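Local coordinates for glycoside hydrolase family protein (Novosphingobium sp. PP1Y, PDB 6Q2F) that probably hydrolyses glycosides by releasing alpha-L-rhamnose, as an alpha-L-rhamnosidase with a sodium ion bound in its structure, at residues D48-A53 with S721-Q726; A53-W58 with D716-S721; N639-E644 with T670-P675. All coordinates share one frame; numbering follows the deposited sequence.

Interaction 1 (D48-A53 with S721-Q726); sequences DPPSSA and SSLLLQ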
loop_
_atom_site.group_PDB
_atom_site.type_symbol
_atom_site.label_atom_id
_atom_site.label_comp_id
_atom_site.label_asym_id
_atom_site.label_seq_id
_atom_site.Cartn_x
_atom_site.Cartn_y
_atom_site.Cartn_z
ATOM N N ASP A 48 -7.747 -11.858 28.157
ATOM C CA ASP A 48 -6.353 -12.269 27.918
ATOM C C ASP A 48 -6.207 -12.843 26.514
ATOM O O ASP A 48 -6.310 -14.057 26.307
ATOM C CB ASP A 48 -5.880 -13.290 28.950
ATOM C CG ASP A 48 -5.891 -12.732 30.361
ATOM O OD1 ASP A 48 -4.972 -11.948 30.708
ATOM O OD2 ASP A 48 -6.830 -13.073 31.119
ATOM N N PRO A 49 -5.946 -11.988 25.527
ATOM C CA PRO A 49 -6.020 -12.431 24.136
ATOM C C PRO A 49 -5.033 -13.528 23.843
ATOM O O PRO A 49 -3.939 -13.590 24.439
ATOM C CB PRO A 49 -5.691 -11.150 23.353
ATOM C CG PRO A 49 -6.186 -10.055 24.244
ATOM C CD PRO A 49 -5.978 -10.523 25.665
ATOM N N PRO A 50 -5.372 -14.451 22.944
ATOM C CA PRO A 50 -4.413 -15.475 22.527
ATOM C C PRO A 50 -3.367 -14.896 21.582
ATOM O O PRO A 50 -3.489 -13.775 21.087
ATOM C CB PRO A 50 -5.286 -16.520 21.828
ATOM C CG PRO A 50 -6.418 -15.696 21.239
ATOM C CD PRO A 50 -6.616 -14.500 22.167
ATOM N N SER A 51 -2.324 -15.701 21.335
ATOM C CA SER A 51 -1.223 -15.293 20.454
ATOM C C SER A 51 -1.720 -14.805 19.101
ATOM O O SER A 51 -1.216 -13.815 18.562
ATOM C CB SER A 51 -0.253 -16.458 20.248
ATOM O OG SER A 51 -0.094 -17.178 21.456
ATOM N N SER A 52 -2.708 -15.489 18.536
ATOM C CA SER A 52 -3.224 -15.110 17.227
ATOM C C SER A 52 -3.752 -13.682 17.199
ATOM O O SER A 52 -3.855 -13.087 16.122
ATOM C CB SER A 52 -4.344 -16.078 16.823
ATOM O OG SER A 52 -5.407 -16.019 17.759
ATOM N N ALA A 53 -4.139 -13.135 18.346
ATOM C CA ALA A 53 -4.658 -11.776 18.380
ATOM C C ALA A 53 -3.577 -10.745 18.655
ATOM O O ALA A 53 -3.828 -9.547 18.499
ATOM C CB ALA A 53 -5.769 -11.650 19.435
ATOM N N SER A 721 -8.541 -5.500 20.567
ATOM C CA SER A 721 -9.267 -5.018 19.407
ATOM C C SER A 721 -9.130 -5.998 18.253
ATOM O O SER A 721 -10.109 -6.305 17.568
ATOM C CB SER A 721 -8.739 -3.638 19.023
ATOM O OG SER A 721 -9.003 -2.709 20.055
ATOM N N SER A 722 -7.908 -6.500 18.036
ATOM C CA SER A 722 -7.660 -7.450 16.958
ATOM C C SER A 722 -8.477 -8.716 17.159
ATOM O O SER A 722 -9.027 -9.264 16.202
ATOM C CB SER A 722 -6.169 -7.799 16.900
ATOM O OG SER A 722 -5.364 -6.635 16.736
ATOM N N LEU A 723 -8.563 -9.196 18.410
ATOM C CA LEU A 723 -9.312 -10.420 18.691
ATOM C C LEU A 723 -10.746 -10.311 18.188
ATOM O O LEU A 723 -11.216 -11.160 17.412
ATOM C CB LEU A 723 -9.293 -10.724 20.195
ATOM C CG LEU A 723 -10.295 -11.795 20.624
ATOM C CD1 LEU A 723 -9.891 -13.195 20.097
ATOM C CD2 LEU A 723 -10.530 -11.805 22.141
ATOM N N LEU A 724 -11.461 -9.267 18.627
ATOM C CA LEU A 724 -12.848 -9.107 18.190
ATOM C C LEU A 724 -12.920 -8.897 16.683
ATOM O O LEU A 724 -13.822 -9.423 16.015
ATOM C CB LEU A 724 -13.493 -7.947 18.929
ATOM C CG LEU A 724 -13.530 -8.064 20.470
ATOM C CD1 LEU A 724 -14.420 -6.983 21.122
ATOM C CD2 LEU A 724 -14.084 -9.419 20.849
ATOM N N LEU A 725 -11.951 -8.157 16.121
ATOM C CA LEU A 725 -11.942 -7.868 14.694
ATOM C C LEU A 725 -11.462 -9.048 13.852
ATOM O O LEU A 725 -11.495 -8.976 12.620
ATOM C CB LEU A 725 -11.113 -6.613 14.439
ATOM C CG LEU A 725 -11.895 -5.390 14.994
ATOM C CD1 LEU A 725 -11.016 -4.138 15.041
ATOM C CD2 LEU A 725 -13.098 -5.110 14.104
ATOM N N GLN A 726 -11.063 -10.149 14.475
ATOM C CA GLN A 726 -10.862 -11.398 13.745
ATOM C C GLN A 726 -12.013 -12.377 13.920
ATOM O O GLN A 726 -12.039 -13.410 13.249
ATOM C CB GLN A 726 -9.559 -12.079 14.202
ATOM C CG GLN A 726 -8.303 -11.279 13.915
ATOM C CD GLN A 726 -7.059 -11.880 14.558
ATOM O OE1 GLN A 726 -7.057 -13.037 14.983
ATOM N NE2 GLN A 726 -5.991 -11.090 14.629
HETATM O O HOH W 1 -2.983 -10.564 15.234
HETATM O O HOH W 2 -7.296 -14.179 17.482
HETATM O O HOH W 3 -3.047 -7.996 16.606
#

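Interaction 2 (A53-W58 with D716-S721); sequences ARPRVW and DYIARS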
loop_
_atom_site.group_PDB
_atom_site.type_symbol
_atom_site.label_atom_id
_atom_site.label_comp_id
_atom_site.label_asym_id
_atom_site.label_seq_id
_atom_site.Cartn_x
_atom_site.Cartn_y
_atom_site.Cartn_z
ATOM N N ALA A 53 -4.139 -13.135 18.346
ATOM C CA ALA A 53 -4.658 -11.776 18.380
ATOM C C ALA A 53 -3.577 -10.745 18.655
ATOM O O ALA A 53 -3.828 -9.547 18.499
ATOM C CB ALA A 53 -5.769 -11.650 19.435
ATOM N N ARG A 54 -2.394 -11.173 19.031
ATOM C CA ARG A 54 -1.408 -10.212 19.499
ATOM C C ARG A 54 -0.633 -9.626 18.319
ATOM O O ARG A 54 -0.327 -10.338 17.364
ATOM C CB ARG A 54 -0.474 -10.889 20.491
ATOM C CG ARG A 54 -1.231 -11.302 21.734
ATOM C CD ARG A 54 -0.392 -12.013 22.791
ATOM N NE ARG A 54 -1.215 -12.110 23.999
ATOM C CZ ARG A 54 -1.524 -11.056 24.760
ATOM N NH1 ARG A 54 -1.063 -9.842 24.435
ATOM N NH2 ARG A 54 -2.305 -11.211 25.826
ATOM N N PRO A 55 -0.335 -8.329 18.339
ATOM C CA PRO A 55 0.278 -7.714 17.168
ATOM C C PRO A 55 1.717 -8.169 17.003
ATOM O O PRO A 55 2.375 -8.636 17.940
ATOM C CB PRO A 55 0.215 -6.215 17.472
ATOM C CG PRO A 55 0.387 -6.165 18.952
ATOM C CD PRO A 55 -0.420 -7.372 19.457
ATOM N N ARG A 56 2.190 -8.039 15.772
ATOM C CA ARG A 56 3.571 -8.322 15.427
ATOM C C ARG A 56 4.342 -7.010 15.352
ATOM O O ARG A 56 3.761 -5.921 15.363
ATOM C CB ARG A 56 3.634 -9.060 14.090
ATOM C CG ARG A 56 3.360 -10.562 14.130
ATOM C CD ARG A 56 1.975 -10.971 14.633
ATOM N NE ARG A 56 1.833 -12.421 14.463
ATOM C CZ ARG A 56 1.098 -13.225 15.222
ATOM N NH1 ARG A 56 0.387 -12.722 16.240
ATOM N NH2 ARG A 56 1.078 -14.531 14.942
ATOM N N VAL A 57 5.669 -7.115 15.269
ATOM C CA VAL A 57 6.504 -5.953 14.979
ATOM C C VAL A 57 7.486 -6.297 13.864
ATOM O O VAL A 57 7.900 -7.444 13.693
ATOM C CB VAL A 57 7.277 -5.446 16.221
ATOM C CG1 VAL A 57 6.300 -5.134 17.360
ATOM C CG2 VAL A 57 8.326 -6.454 16.634
ATOM N N TRP A 58 7.850 -5.290 13.093
ATOM C CA TRP A 58 9.022 -5.395 12.257
ATOM C C TRP A 58 10.258 -5.197 13.133
ATOM O O TRP A 58 10.244 -4.439 14.112
ATOM C CB TRP A 58 8.973 -4.367 11.122
ATOM C CG TRP A 58 8.121 -4.847 9.976
ATOM C CD1 TRP A 58 7.341 -5.968 9.957
ATOM C CD2 TRP A 58 8.001 -4.254 8.676
ATOM N NE1 TRP A 58 6.731 -6.099 8.734
ATOM C CE2 TRP A 58 7.125 -5.067 7.929
ATOM C CE3 TRP A 58 8.567 -3.131 8.066
ATOM C CZ2 TRP A 58 6.774 -4.774 6.613
ATOM C CZ3 TRP A 58 8.221 -2.841 6.754
ATOM C CH2 TRP A 58 7.342 -3.664 6.040
ATOM N N ASP A 716 -2.005 -4.657 24.786
ATOM C CA ASP A 716 -3.243 -5.361 25.116
ATOM C C ASP A 716 -4.436 -4.716 24.422
ATOM O O ASP A 716 -5.373 -5.397 23.998
ATOM C CB ASP A 716 -3.472 -5.355 26.628
ATOM C CG ASP A 716 -2.662 -6.410 27.368
ATOM O OD1 ASP A 716 -2.244 -7.410 26.765
ATOM O OD2 ASP A 716 -2.497 -6.245 28.590
ATOM N N TYR A 717 -4.435 -3.390 24.330
ATOM C CA TYR A 717 -5.499 -2.694 23.620
ATOM C C TYR A 717 -5.535 -3.120 22.164
ATOM O O TYR A 717 -6.614 -3.384 21.606
ATOM C CB TYR A 717 -5.278 -1.188 23.751
ATOM C CG TYR A 717 -6.158 -0.340 22.870
ATOM C CD1 TYR A 717 -5.786 -0.030 21.556
ATOM C CD2 TYR A 717 -7.362 0.155 23.350
ATOM C CE1 TYR A 717 -6.595 0.769 20.764
ATOM C CE2 TYR A 717 -8.166 0.947 22.570
ATOM C CZ TYR A 717 -7.785 1.243 21.283
ATOM O OH TYR A 717 -8.598 2.045 20.539
ATOM N N ILE A 718 -4.360 -3.219 21.541
ATOM C CA ILE A 718 -4.287 -3.672 20.156
ATOM C C ILE A 718 -4.681 -5.137 20.046
ATOM O O ILE A 718 -5.419 -5.526 19.130
ATOM C CB ILE A 718 -2.877 -3.427 19.607
ATOM C CG1 ILE A 718 -2.572 -1.917 19.596
ATOM C CG2 ILE A 718 -2.726 -4.077 18.211
ATOM C CD1 ILE A 718 -1.068 -1.580 19.371
ATOM N N ALA A 719 -4.213 -5.970 20.981
ATOM C CA ALA A 719 -4.541 -7.392 20.935
ATOM C C ALA A 719 -6.028 -7.634 21.175
ATOM O O ALA A 719 -6.620 -8.527 20.562
ATOM C CB ALA A 719 -3.715 -8.156 21.968
ATOM N N ARG A 720 -6.647 -6.873 22.085
ATOM C CA ARG A 720 -8.069 -7.079 22.345
ATOM C C ARG A 720 -8.907 -6.626 21.166
ATOM O O ARG A 720 -9.901 -7.267 20.813
ATOM C CB ARG A 720 -8.514 -6.335 23.607
ATOM C CG ARG A 720 -7.926 -6.905 24.851
ATOM C CD ARG A 720 -8.568 -6.326 26.097
ATOM N NE ARG A 720 -8.029 -6.962 27.285
ATOM C CZ ARG A 720 -7.273 -6.330 28.167
ATOM N NH1 ARG A 720 -6.992 -5.047 27.987
ATOM N NH2 ARG A 720 -6.803 -6.970 29.223
ATOM N N SER A 721 -8.541 -5.500 20.567
ATOM C CA SER A 721 -9.267 -5.018 19.407
ATOM C C SER A 721 -9.130 -5.998 18.253
ATOM O O SER A 721 -10.109 -6.305 17.568
ATOM C CB SER A 721 -8.739 -3.638 19.023
ATOM O OG SER A 721 -9.003 -2.709 20.055
#

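Interaction 3 (N639-E644 with T670-P675); sequences NLVAAE and TGVNRP. With NA (sodium ion), chain B.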
loop_
_atom_site.group_PDB
_atom_site.type_symbol
_atom_site.label_atom_id
_atom_site.label_comp_id
_atom_site.label_asym_id
_atom_site.label_seq_id
_atom_site.Cartn_x
_atom_site.Cartn_y
_atom_site.Cartn_z
ATOM N N ASN A 639 -9.158 -14.119 6.220
ATOM C CA ASN A 639 -9.687 -13.483 7.426
ATOM C C ASN A 639 -8.717 -12.512 8.103
ATOM O O ASN A 639 -9.084 -11.452 8.481
ATOM C CB ASN A 639 -10.330 -14.448 8.401
ATOM C CG ASN A 639 -11.170 -13.745 9.446
ATOM O OD1 ASN A 639 -11.959 -12.908 9.149
ATOM N ND2 ASN A 639 -10.978 -14.103 10.668
ATOM N N LEU A 640 -7.473 -12.916 8.247
ATOM C CA LEU A 640 -6.469 -12.058 8.811
ATOM C C LEU A 640 -6.104 -10.946 7.830
ATOM O O LEU A 640 -5.993 -11.162 6.670
ATOM C CB LEU A 640 -5.256 -12.874 9.211
ATOM C CG LEU A 640 -5.431 -13.880 10.329
ATOM C CD1 LEU A 640 -4.308 -14.857 10.409
ATOM C CD2 LEU A 640 -5.625 -13.217 11.659
ATOM N N VAL A 641 -5.928 -9.752 8.327
ATOM C CA VAL A 641 -5.565 -8.592 7.523
ATOM C C VAL A 641 -4.445 -7.886 8.261
ATOM O O VAL A 641 -4.675 -7.308 9.332
ATOM C CB VAL A 641 -6.738 -7.624 7.313
ATOM C CG1 VAL A 641 -6.295 -6.443 6.469
ATOM C CG2 VAL A 641 -7.941 -8.322 6.692
ATOM N N ALA A 642 -3.251 -7.905 7.692
ATOM C CA ALA A 642 -2.129 -7.277 8.364
ATOM C C ALA A 642 -1.895 -5.886 7.798
ATOM O O ALA A 642 -2.285 -5.566 6.671
ATOM C CB ALA A 642 -0.855 -8.118 8.227
ATOM N N ALA A 643 -1.247 -5.053 8.599
ATOM C CA ALA A 643 -0.774 -3.780 8.092
ATOM C C ALA A 643 0.541 -3.403 8.747
ATOM O O ALA A 643 0.714 -3.529 9.961
ATOM C CB ALA A 643 -1.809 -2.675 8.301
ATOM N N GLU A 644 1.468 -2.977 7.905
ATOM C CA GLU A 644 2.661 -2.247 8.301
ATOM C C GLU A 644 2.223 -0.935 8.952
ATOM O O GLU A 644 1.804 -0.001 8.265
ATOM C CB GLU A 644 3.543 -2.058 7.061
ATOM C CG GLU A 644 4.738 -1.187 7.204
ATOM C CD GLU A 644 5.370 -0.949 5.841
ATOM O OE1 GLU A 644 5.090 -1.759 4.930
ATOM O OE2 GLU A 644 6.081 0.057 5.680
ATOM N N THR A 670 -10.803 0.249 9.116
ATOM C CA THR A 670 -10.690 -0.025 7.691
ATOM C C THR A 670 -10.633 -1.515 7.381
ATOM O O THR A 670 -10.799 -1.897 6.218
ATOM C CB THR A 670 -9.461 0.677 7.123
ATOM O OG1 THR A 670 -9.474 2.042 7.553
ATOM C CG2 THR A 670 -9.472 0.655 5.561
ATOM N N GLY A 671 -10.427 -2.370 8.385
ATOM C CA GLY A 671 -10.414 -3.813 8.178
ATOM C C GLY A 671 -9.151 -4.509 8.646
ATOM O O GLY A 671 -9.076 -5.743 8.576
ATOM N N VAL A 672 -8.137 -3.784 9.110
ATOM C CA VAL A 672 -6.957 -4.428 9.666
ATOM C C VAL A 672 -7.315 -5.105 10.981
ATOM O O VAL A 672 -8.046 -4.546 11.815
ATOM C CB VAL A 672 -5.840 -3.395 9.859
ATOM C CG1 VAL A 672 -4.638 -4.029 10.575
ATOM C CG2 VAL A 672 -5.449 -2.808 8.501
ATOM N N ASN A 673 -6.816 -6.331 11.171
ATOM C CA ASN A 673 -6.953 -6.988 12.466
ATOM C C ASN A 673 -5.675 -7.702 12.890
ATOM O O ASN A 673 -5.723 -8.540 13.793
ATOM C CB ASN A 673 -8.150 -7.975 12.441
ATOM C CG ASN A 673 -8.039 -8.995 11.330
ATOM O OD1 ASN A 673 -6.943 -9.344 10.890
ATOM N ND2 ASN A 673 -9.177 -9.498 10.879
ATOM N N ARG A 674 -4.547 -7.441 12.240
ATOM C CA ARG A 674 -3.240 -7.883 12.734
ATOM C C ARG A 674 -2.237 -6.781 12.450
ATOM O O ARG A 674 -1.560 -6.787 11.411
ATOM C CB ARG A 674 -2.785 -9.195 12.088
ATOM C CG ARG A 674 -1.349 -9.562 12.462
ATOM C CD ARG A 674 -1.025 -10.998 12.183
ATOM N NE ARG A 674 -1.767 -11.910 13.051
ATOM C CZ ARG A 674 -1.696 -13.234 12.971
ATOM N NH1 ARG A 674 -0.914 -13.807 12.060
ATOM N NH2 ARG A 674 -2.409 -13.982 13.795
ATOM N N PRO A 675 -2.147 -5.783 13.323
ATOM C CA PRO A 675 -1.142 -4.743 13.113
ATOM C C PRO A 675 0.255 -5.345 13.188
ATOM O O PRO A 675 0.527 -6.250 13.984
ATOM C CB PRO A 675 -1.414 -3.753 14.252
ATOM C CG PRO A 675 -2.922 -3.963 14.566
ATOM C CD PRO A 675 -3.053 -5.463 14.443
HETATM NA NA NA B . 5.614 -1.529 2.418
#

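Interaction 1 (D48-A53 with S721-Q726)
A loop-on-helix contact with a water-bridged polar side joins the loop between helix 42-47 and strand 56-62 to the later part of helix 712-726. Ala53 comes closest to the helix backbone, its CA 4.9 Å from the CA of Leu723. Its methyl CB packs on Leu723 CB at 3.7 Å, while Leu723 CD1 touches Pro50 CD at 4.1 Å, the two side chains crossing at about a right angle. A bond from Ala53 N back to Pro50 O (2.9 Å) closes the short 3-10 turn that offers both residues to the helix.

The polar work falls to Gln726, whose chain runs extended beyond CG. Its NE2 donates to Ser52 O over 3.3 Å with an N-H...O angle of 153°; the carbonyl oxygen lies in the amide plane, but the donor sits 26° above the carbonyl plane. The stronger partner of NE2 is Asn673 O, and Ser52 O also receives Arg674 NH2, so the glutamine and the arginine share one acceptor. The other end of the amide, OE1, is gripped by a water at 2.8 Å that also meets Ser52 OG. A further water donates to both Ala53 O and Ser722 OG, the latter also bonded to Ile718 O.

Leu723 also packs on Ala45 and Phe46 of helix 42-47, and Ser722 touches Phe668 of helix 657-670.

Interaction 2 (A53-W58 with D716-S721)
Three consecutive residues, Ala53 to Pro55, meet helix 712-726 around Ala719, whose CA lies 4.5 Å from that of Arg54. No conventional hydrogen bond crosses here. Instead Ala719 CA points its hydrogen at Ala53 O (3.3 Å, angle at H 149°), and the Ala719 methyl packs beside Arg54 CA and CG. Pro55 CB and CG pack on Ile718 CG2, CB at 3.7 Å, the two side chains crossing at about a right angle.

Arg54 leaves the backbone away from the helix, yet its chain, extended from CG to NE, brings the guanidinium back. The salt bridge from Arg54 NH1 to Asp716 OD1 is long, at 3.6 Å, with the oxygen at the guanidinium edge although the two flat groups are turned 60° apart. Each partner is engaged elsewhere: NH1 bonds to Gly82 O, and OD1 pairs with Arg712.

One shell out, Arg56 NH1 donates to Arg54 O over 2.7 Å, in the planes of both guanidinium and carbonyl, which grips the carbonyl of the peptide before Pro55. Arg56 is held by Glu127 and Ser51 O. The contact sets the residues leading into strand 56-62, which runs between strands 85-91 and 674-677, against a helix whose Ile718 also packs on Pro675 and Phe668.

Interaction 3 (N639-E644 with T670-P675)
The two segments converge from loops, 56° apart end to end, into a short parallel pairing bridged at Ala642 with Arg674 (CA to CA 4.5 Å) and at Ala643 with Pro675. Val641 O accepts two peptide donors, Asn673 N on a lone pair at 3.0 Å and Arg674 N from above its carbonyl plane at 2.9 Å. Ala643 N reaches Arg674 O only weakly. Gly671 ends helix 657-670 in a Schellman motif.

Asn673 extends the ladder with its side chain. CG sits in the crowded position between backbone N and carbonyl carbon (chi1 56°), so the amide faces the other backbone: OD1 takes Val641 N at 2.8 Å, and ND2 gives an almost straight bond to Asn639 O (173°). Leu640 lays CD1 over one face of the Arg674 guanidinium, 3.6 Å above its plane, while Arg674 NH2 bonds to Ser52 O. Val672 CG2 packs on Ala643 CB at 3.6 Å. Glu644 binds sodium through OE1 (2.6 Å) together with Asp503, Ser504, Glu583 and Glu586.

This is the strand pair of a beta-alpha-beta unit: Ala643 and Pro675 face the connecting helix 657-670, Ala642 and Arg674 touch Ile604 of strand 604-610, and Pro675 also meets helix 712-726.

How the interactions relate
Interactions 1 and 2 share helix 712-726 and residues Ala53 and Ser721, their centres about 7 Å apart. Interaction 3 lies about 11 Å from interaction 1 and 10 Å from interaction 2, centre to centre. Gln726 ties it to the former, NE2 to Asn673 O at 2.7 Å and backbone O to Asn639 ND2 at 2.9 Å. Strand pairing ties it to the latter through Arg56 N and Pro675 O, 3.0 Å apart, one of the bonds closing the eight-stranded parallel ring of a TIM-like barrel. Trp58 CH2 comes within 3.2 Å of the sodium ligand Glu644 OE1. Asp503 and Glu583 directly follow barrel strands, placing this part of the sodium site at their carboxyl ends.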